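Local coordinates for glucose-6-phosphate isomerase like protein (Thermus thermophilus, PDB 1WIW) that probably interconverts phosphorylated aldose and ketose sugars, such as glucose 6-phosphate or mannose 6-phosphate with fructose 6-phosphate, at residues P105-P108 with Y112-L115; L42-G47 with L74-G79; R140-E145 with E149-K154; E243-G248 with W259-W264. All coordinates share one frame; numbering follows the deposited sequence.

Contact 1: residues P105-P108 with Y112-L115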
loop_
_atom_site.group_PDB
_atom_site.type_symbol
_atom_site.label_atom_id
_atom_site.label_comp_id
_atom_site.label_asym_id
_atom_site.label_seq_id
_atom_site.Cartn_x
_atom_site.Cartn_y
_atom_site.Cartn_z
ATOM N N PRO B 105 8.735 14.230 -18.801
ATOM C CA PRO B 105 9.399 14.891 -17.676
ATOM C C PRO B 105 8.666 14.706 -16.340
ATOM O O PRO B 105 7.462 14.440 -16.303
ATOM C CB PRO B 105 9.480 16.355 -18.125
ATOM C CG PRO B 105 8.352 16.491 -19.110
ATOM C CD PRO B 105 8.421 15.191 -19.872
ATOM N N PRO B 106 9.399 14.828 -15.224
ATOM C CA PRO B 106 8.810 14.669 -13.893
ATOM C C PRO B 106 7.668 15.644 -13.652
ATOM O O PRO B 106 7.748 16.816 -14.020
ATOM C CB PRO B 106 9.990 14.928 -12.956
ATOM C CG PRO B 106 11.175 14.516 -13.772
ATOM C CD PRO B 106 10.844 15.096 -15.126
ATOM N N SER B 107 6.607 15.142 -13.034
ATOM C CA SER B 107 5.436 15.946 -12.714
ATOM C C SER B 107 4.503 15.091 -11.875
ATOM O O SER B 107 4.408 13.880 -12.082
ATOM C CB SER B 107 4.710 16.384 -13.994
ATOM O OG SER B 107 3.441 16.949 -13.697
ATOM N N PRO B 108 3.817 15.705 -10.901
ATOM C CA PRO B 108 2.886 14.963 -10.044
ATOM C C PRO B 108 1.750 14.445 -10.918
ATOM O O PRO B 108 1.086 13.465 -10.579
ATOM C CB PRO B 108 2.369 16.022 -9.070
ATOM C CG PRO B 108 3.350 17.160 -9.192
ATOM C CD PRO B 108 3.771 17.146 -10.613
ATOM N N TYR B 112 -1.158 10.581 -15.571
ATOM C CA TYR B 112 -2.127 10.710 -16.653
ATOM C C TYR B 112 -1.431 10.592 -18.002
ATOM O O TYR B 112 -1.931 9.930 -18.911
ATOM C CB TYR B 112 -2.862 12.055 -16.585
ATOM C CG TYR B 112 -3.568 12.424 -17.891
ATOM C CD1 TYR B 112 -2.903 13.136 -18.889
ATOM C CD2 TYR B 112 -4.877 12.003 -18.146
ATOM C CE1 TYR B 112 -3.524 13.418 -20.122
ATOM C CE2 TYR B 112 -5.505 12.276 -19.371
ATOM C CZ TYR B 112 -4.821 12.983 -20.353
ATOM O OH TYR B 112 -5.426 13.239 -21.565
ATOM N N ARG B 113 -0.276 11.237 -18.133
ATOM C CA ARG B 113 0.459 11.212 -19.390
ATOM C C ARG B 113 0.997 9.816 -19.726
ATOM O O ARG B 113 1.002 9.417 -20.893
ATOM C CB ARG B 113 1.574 12.266 -19.356
ATOM C CG ARG B 113 1.023 13.675 -19.092
ATOM C CD ARG B 113 2.103 14.757 -19.001
ATOM N NE ARG B 113 1.516 16.052 -18.653
ATOM C CZ ARG B 113 1.786 16.724 -17.539
ATOM N NH1 ARG B 113 2.647 16.233 -16.658
ATOM N NH2 ARG B 113 1.176 17.878 -17.292
ATOM N N TYR B 114 1.439 9.065 -18.721
ATOM C CA TYR B 114 1.925 7.709 -18.989
ATOM C C TYR B 114 0.754 6.840 -19.455
ATOM O O TYR B 114 0.871 6.090 -20.428
ATOM C CB TYR B 114 2.540 7.068 -17.736
ATOM C CG TYR B 114 3.965 7.483 -17.426
ATOM C CD1 TYR B 114 4.234 8.561 -16.585
ATOM C CD2 TYR B 114 5.046 6.780 -17.958
ATOM C CE1 TYR B 114 5.552 8.931 -16.276
ATOM C CE2 TYR B 114 6.363 7.134 -17.661
ATOM C CZ TYR B 114 6.611 8.209 -16.821
ATOM O OH TYR B 114 7.910 8.561 -16.524
ATOM N N LEU B 115 -0.374 6.941 -18.752
ATOM C CA LEU B 115 -1.560 6.154 -19.096
ATOM C C LEU B 115 -2.056 6.468 -20.502
ATOM O O LEU B 115 -2.376 5.561 -21.274
ATOM C CB LEU B 115 -2.689 6.406 -18.089
ATOM C CG LEU B 115 -4.005 5.672 -18.402
ATOM C CD1 LEU B 115 -3.791 4.164 -18.394
ATOM C CD2 LEU B 115 -5.049 6.059 -17.390
HETATM O O HOH W 1 5.345 15.232 -17.783
#
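Ser107 and Arg113 carry this contact almost alone. The loop 105-108 meets the helix segment 112-115 at the terminal NH1 of the arginine, and the two segments bury just 71 Å² between them. On the close-packed side, Ser107 OG lies 3.1 Å from Arg113 NH1, at the edge of the guanidinium and near its plane, while Ser107 CB approaches the same nitrogen to 3.4 Å within that plane. The arginine spans the gap because its chain runs straight out from CG to NE (chi2 178°, chi3 -176°), and so its flat end arrives beside the loop rather than folding back over the helix. Glu20 fixes both partners from outside: its OE1 forms a salt bridge with Arg113 NH2 and a hydrogen bond with Ser107 OG, and Thr27 holds Arg113 NE. With NH2 and NE both bonded, the group is probably restricted in its rotation.

Ser107 sits where the loop following strand 102-103 turns into helix 110-121, within the N-terminal phosphoglucose isomerase domain, and its hydroxyl also caps the backbone N of Leu109 in that turn. Opposite in character is the looser end of the contact at the exposed Pro105. There no protein atoms meet, and a water fills the interval. It donates to Pro105 O at 2.7 Å and accepts only a weak bond from Arg113 NH1 at 3.1 Å, an indirect link between the solvent-facing start of the loop and the helix.

Contact 2: residues L42-G47 with L74-G79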
loop_
_atom_site.group_PDB
_atom_site.type_symbol
_atom_site.label_atom_id
_atom_site.label_comp_id
_atom_site.label_asym_id
_atom_site.label_seq_id
_atom_site.Cartn_x
_atom_site.Cartn_y
_atom_site.Cartn_z
ATOM N N LEU B 42 5.652 -2.431 -17.392
ATOM C CA LEU B 42 6.203 -2.523 -16.047
ATOM C C LEU B 42 6.552 -1.084 -15.701
ATOM O O LEU B 42 7.342 -0.453 -16.400
ATOM C CB LEU B 42 7.459 -3.395 -16.052
ATOM C CG LEU B 42 8.161 -3.646 -14.717
ATOM C CD1 LEU B 42 7.195 -4.267 -13.721
ATOM C CD2 LEU B 42 9.345 -4.565 -14.949
ATOM N N GLY B 43 5.957 -0.554 -14.639
ATOM C CA GLY B 43 6.226 0.826 -14.290
ATOM C C GLY B 43 6.888 1.080 -12.953
ATOM O O GLY B 43 6.804 0.268 -12.033
ATOM N N TYR B 44 7.550 2.231 -12.864
ATOM C CA TYR B 44 8.243 2.662 -11.659
ATOM C C TYR B 44 7.937 4.134 -11.416
ATOM O O TYR B 44 7.726 4.895 -12.365
ATOM C CB TYR B 44 9.754 2.483 -11.822
ATOM C CG TYR B 44 10.157 1.076 -12.193
ATOM C CD1 TYR B 44 10.130 0.646 -13.518
ATOM C CD2 TYR B 44 10.538 0.163 -11.212
ATOM C CE1 TYR B 44 10.475 -0.662 -13.856
ATOM C CE2 TYR B 44 10.882 -1.142 -11.537
ATOM C CZ TYR B 44 10.849 -1.547 -12.858
ATOM O OH TYR B 44 11.192 -2.842 -13.173
ATOM N N GLY B 45 7.909 4.528 -10.146
ATOM C CA GLY B 45 7.643 5.914 -9.804
ATOM C C GLY B 45 6.387 6.479 -10.439
ATOM O O GLY B 45 5.295 5.949 -10.240
ATOM N N GLU B 46 6.555 7.553 -11.211
ATOM C CA GLU B 46 5.454 8.232 -11.886
ATOM C C GLU B 46 4.788 7.383 -12.960
ATOM O O GLU B 46 3.781 7.789 -13.537
ATOM C CB GLU B 46 5.949 9.545 -12.508
ATOM C CG GLU B 46 6.286 10.635 -11.483
ATOM C CD GLU B 46 6.917 11.876 -12.113
ATOM O OE1 GLU B 46 6.742 12.085 -13.336
ATOM O OE2 GLU B 46 7.575 12.646 -11.375
ATOM N N GLY B 47 5.348 6.206 -13.228
ATOM C CA GLY B 47 4.770 5.342 -14.241
ATOM C C GLY B 47 4.101 4.086 -13.703
ATOM O O GLY B 47 3.407 3.387 -14.445
ATOM N N LEU B 74 16.146 2.620 -8.552
ATOM C CA LEU B 74 17.508 2.264 -8.148
ATOM C C LEU B 74 18.204 1.261 -9.059
ATOM O O LEU B 74 18.783 0.282 -8.585
ATOM C CB LEU B 74 17.517 1.723 -6.713
ATOM C CG LEU B 74 17.464 2.731 -5.561
ATOM C CD1 LEU B 74 17.307 1.987 -4.250
ATOM C CD2 LEU B 74 18.733 3.569 -5.531
ATOM N N GLY B 75 18.145 1.504 -10.362
ATOM C CA GLY B 75 18.808 0.621 -11.305
ATOM C C GLY B 75 18.041 -0.590 -11.797
ATOM O O GLY B 75 18.398 -1.162 -12.826
ATOM N N GLU B 76 16.991 -0.989 -11.087
ATOM C CA GLU B 76 16.217 -2.154 -11.500
ATOM C C GLU B 76 15.740 -2.081 -12.950
ATOM O O GLU B 76 15.851 -3.058 -13.693
ATOM C CB GLU B 76 15.011 -2.356 -10.577
ATOM C CG GLU B 76 14.143 -3.540 -10.978
ATOM C CD GLU B 76 13.120 -3.907 -9.925
ATOM O OE1 GLU B 76 12.248 -3.071 -9.611
ATOM O OE2 GLU B 76 13.191 -5.041 -9.407
ATOM N N ALA B 77 15.209 -0.930 -13.349
ATOM C CA ALA B 77 14.710 -0.745 -14.711
ATOM C C ALA B 77 15.679 -1.282 -15.756
ATOM O O ALA B 77 15.286 -2.026 -16.653
ATOM C CB ALA B 77 14.434 0.730 -14.971
ATOM N N ALA B 78 16.947 -0.899 -15.639
ATOM C CA ALA B 78 17.965 -1.341 -16.581
ATOM C C ALA B 78 18.089 -2.856 -16.556
ATOM O O ALA B 78 18.311 -3.490 -17.587
ATOM C CB ALA B 78 19.300 -0.701 -16.243
ATOM N N GLY B 79 17.947 -3.433 -15.368
ATOM C CA GLY B 79 18.044 -4.872 -15.235
ATOM C C GLY B 79 16.974 -5.564 -16.053
ATOM O O GLY B 79 17.278 -6.398 -16.907
#
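The ring of Tyr44 receives Glu76 at its edge: OE1 of the carboxylate lies in the ring plane, 3.0 Å from Tyr44 CE2. The ring and carboxylate planes are 53° apart, and the two side chains cross at about a right angle. At the other flank of the ring, Ala77 comes up obliquely, its CB 4.3 Å from Tyr44 CE1. The phenol is therefore embraced from two sides by the first turn of helix 76-83, with the charged residue at one corner and the small apolar one at the other. Glu76 reaches down from the helix start because CG stands anti to its backbone N (chi1 179°) and the chain stays extended beyond, which also lays CG 3.7 Å from Tyr44 OH.

Tyr44 lies near the end of strand 39-45, an edge strand of the parallel N-terminal sheet, and starts the type II' turn to Gly47, whose N bonds to Tyr44 O at 2.8 Å. Helix 76-83 follows the neighbouring strand 64-70 and belongs to the crossover to strand 90-95, so the contact joins one face of the sheet to a covering helix; its Met80 also touches the Tyr44 side chain. With alanine in place of Tyr44, a gap would probably open between strand end and helix, and the Glu76 carboxylate would lose the ring edge it rests against.

No hydrogen bond crosses the contact, even from the tyrosine hydroxyl. What remains is van der Waals packing, together with a probably favourable attraction between the carboxylate oxygen and the slightly positive C-H rim of the ring.

Contact 3: residues R140-E145 with E149-K154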
loop_
_atom_site.group_PDB
_atom_site.type_symbol
_atom_site.label_atom_id
_atom_site.label_comp_id
_atom_site.label_asym_id
_atom_site.label_seq_id
_atom_site.Cartn_x
_atom_site.Cartn_y
_atom_site.Cartn_z
ATOM N N ARG B 140 -14.624 21.464 -14.866
ATOM C CA ARG B 140 -15.592 22.563 -14.844
ATOM C C ARG B 140 -15.860 23.173 -13.471
ATOM O O ARG B 140 -16.095 24.373 -13.365
ATOM C CB ARG B 140 -16.927 22.109 -15.440
ATOM C CG ARG B 140 -16.856 21.700 -16.904
ATOM C CD ARG B 140 -18.175 21.081 -17.352
ATOM N NE ARG B 140 -18.062 20.423 -18.650
ATOM C CZ ARG B 140 -18.963 19.572 -19.132
ATOM N NH1 ARG B 140 -18.785 19.015 -20.323
ATOM N NH2 ARG B 140 -20.043 19.274 -18.419
ATOM N N ARG B 141 -15.826 22.356 -12.426
ATOM C CA ARG B 141 -16.106 22.848 -11.077
ATOM C C ARG B 141 -14.901 22.872 -10.146
ATOM O O ARG B 141 -15.046 23.173 -8.962
ATOM C CB ARG B 141 -17.207 21.990 -10.439
ATOM C CG ARG B 141 -18.519 21.970 -11.219
ATOM C CD ARG B 141 -19.476 20.901 -10.698
ATOM N NE ARG B 141 -20.023 21.211 -9.379
ATOM C CZ ARG B 141 -20.854 22.221 -9.132
ATOM N NH1 ARG B 141 -21.306 22.429 -7.902
ATOM N NH2 ARG B 141 -21.233 23.023 -10.116
ATOM N N LEU B 142 -13.716 22.583 -10.671
ATOM C CA LEU B 142 -12.519 22.532 -9.827
ATOM C C LEU B 142 -11.544 23.702 -9.920
ATOM O O LEU B 142 -10.651 23.833 -9.084
ATOM C CB LEU B 142 -11.758 21.235 -10.109
ATOM C CG LEU B 142 -12.547 19.930 -9.958
ATOM C CD1 LEU B 142 -11.644 18.762 -10.302
ATOM C CD2 LEU B 142 -13.087 19.796 -8.530
ATOM N N GLY B 143 -11.707 24.546 -10.932
ATOM C CA GLY B 143 -10.802 25.670 -11.098
ATOM C C GLY B 143 -10.881 26.731 -10.015
ATOM O O GLY B 143 -11.900 26.859 -9.337
ATOM N N PRO B 144 -9.811 27.521 -9.845
ATOM C CA PRO B 144 -9.707 28.592 -8.850
ATOM C C PRO B 144 -10.831 29.623 -8.946
ATOM O O PRO B 144 -11.212 30.227 -7.941
ATOM C CB PRO B 144 -8.342 29.211 -9.149
ATOM C CG PRO B 144 -7.568 28.073 -9.714
ATOM C CD PRO B 144 -8.570 27.429 -10.634
ATOM N N GLU B 145 -11.356 29.817 -10.152
ATOM C CA GLU B 145 -12.422 30.787 -10.365
ATOM C C GLU B 145 -13.766 30.272 -9.847
ATOM O O GLU B 145 -14.720 31.037 -9.703
ATOM C CB GLU B 145 -12.528 31.151 -11.856
ATOM C CG GLU B 145 -13.165 30.084 -12.749
ATOM C CD GLU B 145 -12.252 28.910 -13.069
ATOM O OE1 GLU B 145 -12.726 27.976 -13.756
ATOM O OE2 GLU B 145 -11.071 28.913 -12.650
ATOM N N GLU B 149 -18.231 27.149 -2.331
ATOM C CA GLU B 149 -19.561 26.556 -2.257
ATOM C C GLU B 149 -19.918 25.707 -3.483
ATOM O O GLU B 149 -20.846 24.904 -3.429
ATOM C CB GLU B 149 -20.626 27.644 -2.066
ATOM C CG GLU B 149 -20.665 28.675 -3.188
ATOM C CD GLU B 149 -19.846 29.916 -2.880
ATOM O OE1 GLU B 149 -18.800 29.796 -2.196
ATOM O OE2 GLU B 149 -20.250 31.010 -3.335
ATOM N N GLU B 150 -19.186 25.871 -4.583
ATOM C CA GLU B 150 -19.471 25.096 -5.790
ATOM C C GLU B 150 -18.282 24.254 -6.243
ATOM O O GLU B 150 -18.372 23.514 -7.219
ATOM C CB GLU B 150 -19.885 26.027 -6.937
ATOM C CG GLU B 150 -21.082 26.917 -6.624
ATOM C CD GLU B 150 -21.483 27.794 -7.798
ATOM O OE1 GLU B 150 -20.609 28.507 -8.345
ATOM O OE2 GLU B 150 -22.677 27.774 -8.172
ATOM N N ASN B 151 -17.172 24.361 -5.524
ATOM C CA ASN B 151 -15.958 23.638 -5.878
ATOM C C ASN B 151 -15.708 22.507 -4.877
ATOM O O ASN B 151 -15.398 22.761 -3.715
ATOM C CB ASN B 151 -14.787 24.622 -5.875
ATOM C CG ASN B 151 -13.520 24.028 -6.444
ATOM O OD1 ASN B 151 -13.167 22.893 -6.142
ATOM N ND2 ASN B 151 -12.818 24.806 -7.264
ATOM N N PRO B 152 -15.848 21.245 -5.318
ATOM C CA PRO B 152 -15.643 20.070 -4.459
ATOM C C PRO B 152 -14.233 19.932 -3.896
ATOM O O PRO B 152 -14.065 19.481 -2.764
ATOM C CB PRO B 152 -16.005 18.896 -5.376
ATOM C CG PRO B 152 -16.991 19.495 -6.320
ATOM C CD PRO B 152 -16.372 20.836 -6.632
ATOM N N ALA B 153 -13.228 20.300 -4.687
ATOM C CA ALA B 153 -11.839 20.206 -4.246
ATOM C C ALA B 153 -11.544 21.238 -3.166
ATOM O O ALA B 153 -10.879 20.930 -2.179
ATOM C CB ALA B 153 -10.884 20.394 -5.427
ATOM N N LYS B 154 -12.031 22.464 -3.352
ATOM C CA LYS B 154 -11.815 23.507 -2.351
ATOM C C LYS B 154 -12.534 23.106 -1.071
ATOM O O LYS B 154 -11.985 23.226 0.020
ATOM C CB LYS B 154 -12.357 24.865 -2.820
ATOM C CG LYS B 154 -11.542 25.521 -3.920
ATOM C CD LYS B 154 -12.010 26.943 -4.202
ATOM C CE LYS B 154 -11.233 27.573 -5.356
ATOM N NZ LYS B 154 -11.750 28.931 -5.702
#
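The chain doubles back so tightly here that the CA atoms of Arg141 and Asn151 stand 5.3 Å apart, and Asn151 CA makes a C-H...O contact with Arg141 O. Asn151 works with both ends of its amide. ND2 donates to Leu142 O at 3.0 Å, nearly straight (159°), but meets that carbonyl from above its plane rather than on a lone pair; Tyr268 OH is a second partner of the same oxygen. OD1 turns to the helix and accepts from Lys154 N at 3.0 Å (165°) and, weakly, from Ala153 N. Swapping Asn151 for alanine would probably leave those two amides without their cap and break the tie to the loop at Leu142.

Lys154, stretched out beyond CG, carries its ammonium to Pro144 O, 2.6 Å from NZ, where Leu4 O, Val146 O and a salt bridge to Asp5 complete a grip of several bonds. On the side of Asn151 away from the Lys154 ammonium, Leu142 CD2 packs 3.9 Å from Ala153 CB and equally close to Pro152 CD. On the solvent-exposed side, Arg141 bends at chi3 and lays one guanidinium face over Glu150 O, 3.1 Å below the plane, without hydrogen bonding to it.

Such a pattern is that of an asparagine N-cap followed by proline, here starting helix 152-160 and fastening it to the loop after helix 125-139.

Contact 4: residues E243-G248 with W259-W264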
loop_
_atom_site.group_PDB
_atom_site.type_symbol
_atom_site.label_atom_id
_atom_site.label_comp_id
_atom_site.label_asym_id
_atom_site.label_seq_id
_atom_site.Cartn_x
_atom_site.Cartn_y
_atom_site.Cartn_z
ATOM N N GLU B 243 -17.448 11.373 1.267
ATOM C CA GLU B 243 -17.704 10.396 0.212
ATOM C C GLU B 243 -17.459 11.134 -1.099
ATOM O O GLU B 243 -18.186 12.064 -1.431
ATOM C CB GLU B 243 -19.153 9.901 0.263
ATOM C CG GLU B 243 -19.545 9.254 1.583
ATOM C CD GLU B 243 -21.011 8.857 1.621
ATOM O OE1 GLU B 243 -21.404 7.942 0.865
ATOM O OE2 GLU B 243 -21.771 9.466 2.400
ATOM N N VAL B 244 -16.423 10.736 -1.831
ATOM C CA VAL B 244 -16.110 11.395 -3.095
ATOM C C VAL B 244 -16.714 10.619 -4.257
ATOM O O VAL B 244 -16.356 9.467 -4.499
ATOM C CB VAL B 244 -14.579 11.504 -3.322
ATOM C CG1 VAL B 244 -14.300 12.348 -4.564
ATOM C CG2 VAL B 244 -13.903 12.102 -2.093
ATOM N N PRO B 245 -17.645 11.242 -4.993
ATOM C CA PRO B 245 -18.263 10.551 -6.126
ATOM C C PRO B 245 -17.299 10.485 -7.307
ATOM O O PRO B 245 -16.460 11.369 -7.480
ATOM C CB PRO B 245 -19.496 11.404 -6.414
ATOM C CG PRO B 245 -19.019 12.775 -6.090
ATOM C CD PRO B 245 -18.248 12.573 -4.793
ATOM N N ALA B 246 -17.415 9.437 -8.113
ATOM C CA ALA B 246 -16.536 9.271 -9.260
ATOM C C ALA B 246 -17.242 9.516 -10.583
ATOM O O ALA B 246 -18.150 8.775 -10.966
ATOM C CB ALA B 246 -15.935 7.880 -9.257
ATOM N N THR B 247 -16.810 10.562 -11.278
ATOM C CA THR B 247 -17.361 10.909 -12.577
ATOM C C THR B 247 -16.817 9.907 -13.595
ATOM O O THR B 247 -15.700 9.411 -13.439
ATOM C CB THR B 247 -16.924 12.331 -12.976
ATOM O OG1 THR B 247 -17.399 13.257 -11.991
ATOM C CG2 THR B 247 -17.485 12.714 -14.350
ATOM N N GLY B 248 -17.601 9.604 -14.627
ATOM C CA GLY B 248 -17.146 8.658 -15.634
ATOM C C GLY B 248 -18.156 7.569 -15.964
ATOM O O GLY B 248 -18.992 7.215 -15.133
ATOM N N TRP B 259 -8.834 10.431 -9.182
ATOM C CA TRP B 259 -7.434 10.841 -9.078
ATOM C C TRP B 259 -7.283 12.332 -9.408
ATOM O O TRP B 259 -6.598 13.065 -8.694
ATOM C CB TRP B 259 -6.586 10.005 -10.042
ATOM C CG TRP B 259 -5.137 10.396 -10.099
ATOM C CD1 TRP B 259 -4.138 9.988 -9.265
ATOM C CD2 TRP B 259 -4.536 11.291 -11.041
ATOM N NE1 TRP B 259 -2.945 10.576 -9.631
ATOM C CE2 TRP B 259 -3.164 11.382 -10.716
ATOM C CE3 TRP B 259 -5.025 12.027 -12.131
ATOM C CZ2 TRP B 259 -2.269 12.186 -11.444
ATOM C CZ3 TRP B 259 -4.134 12.825 -12.857
ATOM C CH2 TRP B 259 -2.773 12.896 -12.506
ATOM N N TYR B 260 -7.919 12.775 -10.491
ATOM C CA TYR B 260 -7.846 14.177 -10.917
ATOM C C TYR B 260 -8.451 15.132 -9.880
ATOM O O TYR B 260 -7.867 16.171 -9.571
ATOM C CB TYR B 260 -8.564 14.355 -12.259
ATOM C CG TYR B 260 -8.450 15.744 -12.875
ATOM C CD1 TYR B 260 -7.212 16.258 -13.268
ATOM C CD2 TYR B 260 -9.584 16.518 -13.109
ATOM C CE1 TYR B 260 -7.104 17.508 -13.885
ATOM C CE2 TYR B 260 -9.490 17.780 -13.726
ATOM C CZ TYR B 260 -8.248 18.262 -14.113
ATOM O OH TYR B 260 -8.145 19.484 -14.744
ATOM N N ARG B 261 -9.618 14.791 -9.344
ATOM C CA ARG B 261 -10.238 15.654 -8.340
ATOM C C ARG B 261 -9.364 15.727 -7.086
ATOM O O ARG B 261 -9.331 16.747 -6.399
ATOM C CB ARG B 261 -11.632 15.143 -7.962
ATOM C CG ARG B 261 -12.299 16.002 -6.894
ATOM C CD ARG B 261 -13.664 15.477 -6.475
ATOM N NE ARG B 261 -14.639 15.520 -7.557
ATOM C CZ ARG B 261 -15.957 15.510 -7.366
ATOM N NH1 ARG B 261 -16.787 15.549 -8.401
ATOM N NH2 ARG B 261 -16.444 15.477 -6.133
HETATM N N MSE B 262 -8.662 14.641 -6.778
HETATM C CA MSE B 262 -7.786 14.636 -5.610
HETATM C C MSE B 262 -6.523 15.462 -5.873
HETATM O O MSE B 262 -5.957 16.043 -4.951
HETATM C CB MSE B 262 -7.410 13.206 -5.218
HETATM C CG MSE B 262 -8.585 12.406 -4.668
HETATM SE SE MSE B 262 -9.385 13.199 -3.061
HETATM C CE MSE B 262 -9.373 11.642 -1.958
ATOM N N ALA B 263 -6.077 15.518 -7.124
ATOM C CA ALA B 263 -4.893 16.318 -7.443
ATOM C C ALA B 263 -5.258 17.773 -7.165
ATOM O O ALA B 263 -4.489 18.512 -6.555
ATOM C CB ALA B 263 -4.496 16.140 -8.907
ATOM N N TRP B 264 -6.445 18.173 -7.614
ATOM C CA TRP B 264 -6.930 19.527 -7.382
ATOM C C TRP B 264 -7.113 19.780 -5.886
ATOM O O TRP B 264 -6.805 20.860 -5.386
ATOM C CB TRP B 264 -8.271 19.745 -8.094
ATOM C CG TRP B 264 -8.145 20.317 -9.481
ATOM C CD1 TRP B 264 -8.426 19.689 -10.656
ATOM C CD2 TRP B 264 -7.725 21.645 -9.824
ATOM N NE1 TRP B 264 -8.212 20.543 -11.717
ATOM C CE2 TRP B 264 -7.780 21.750 -11.234
ATOM C CE3 TRP B 264 -7.309 22.758 -9.077
ATOM C CZ2 TRP B 264 -7.433 22.925 -11.915
ATOM C CZ3 TRP B 264 -6.963 23.932 -9.757
ATOM C CH2 TRP B 264 -7.028 24.003 -11.161
#
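Arg261 sends CG straight out from the helix, opposite its own N (chi1 179°), then bends at chi3 (-65°), while Val244 turns CG1 anti to its backbone N (-173°), and these settings bring the arginine CD to 3.7 Å from Val244 CG1. The two side chains slide past each other in opposite directions, an aliphatic contact between methyl and methylene. Further out, the side chains of Arg261 and Pro245 cross at about a right angle, with NH2 3.7 Å from both CG and CD of the proline. Pro245 O lies over the centre of one guanidinium face, 4.1 Å above it, too far for a bond. No hydrogen bond joins the two segments.

Val244 ends strand 240-244, an outer strand, within this chain, of the parallel sheet of the C-terminal SIS domain, and helix 251-272 follows it and packs against that sheet. Val244 also touches Val219 and Leu221 of the adjoining strand 216-221, and Met262, a selenomethionine, reaches the same two residues, so the strand and the helix share one apolar layer.

The charged end of Arg261 is held elsewhere. Its NH1 forms a salt bridge with Glu138 OE2, an oxygen that also bonds Thr247 OG1, so one carboxylate of helix 125-139 ties the helix residue and the loop residue together although Thr247 OG1 and Arg261 NH1 are 4.3 Å apart. Along the helix, Trp264 CD1 lies 3.7 Å above the Tyr260 ring, offset toward its rim, and Trp264 NE1 gives Tyr260 OH a weak hydrogen bond at 3.2 Å.

Along the chain the order is contact 2, contact 1, contact 3, contact 4, each closing before the next opens. Contacts 1 and 2 belong to the N-terminal domain, with centres 14 Å apart, and meet through Glu46, which probably receives a hydrogen bond from Ser107 N. The centres of contacts 3 and 4 are 12 Å apart: helix 251-272 brings Trp264 against Leu142, Pro144 and Ala153, and Arg261 against Pro152. That same helix links the two sheet domains, since Trp259 packs on Pro108 and Tyr112, joining contacts 1 and 4, whose centres are 18 Å apart. Contacts 2 and 3, their centres about 35 Å apart, lie on opposite sides of the chain's centre.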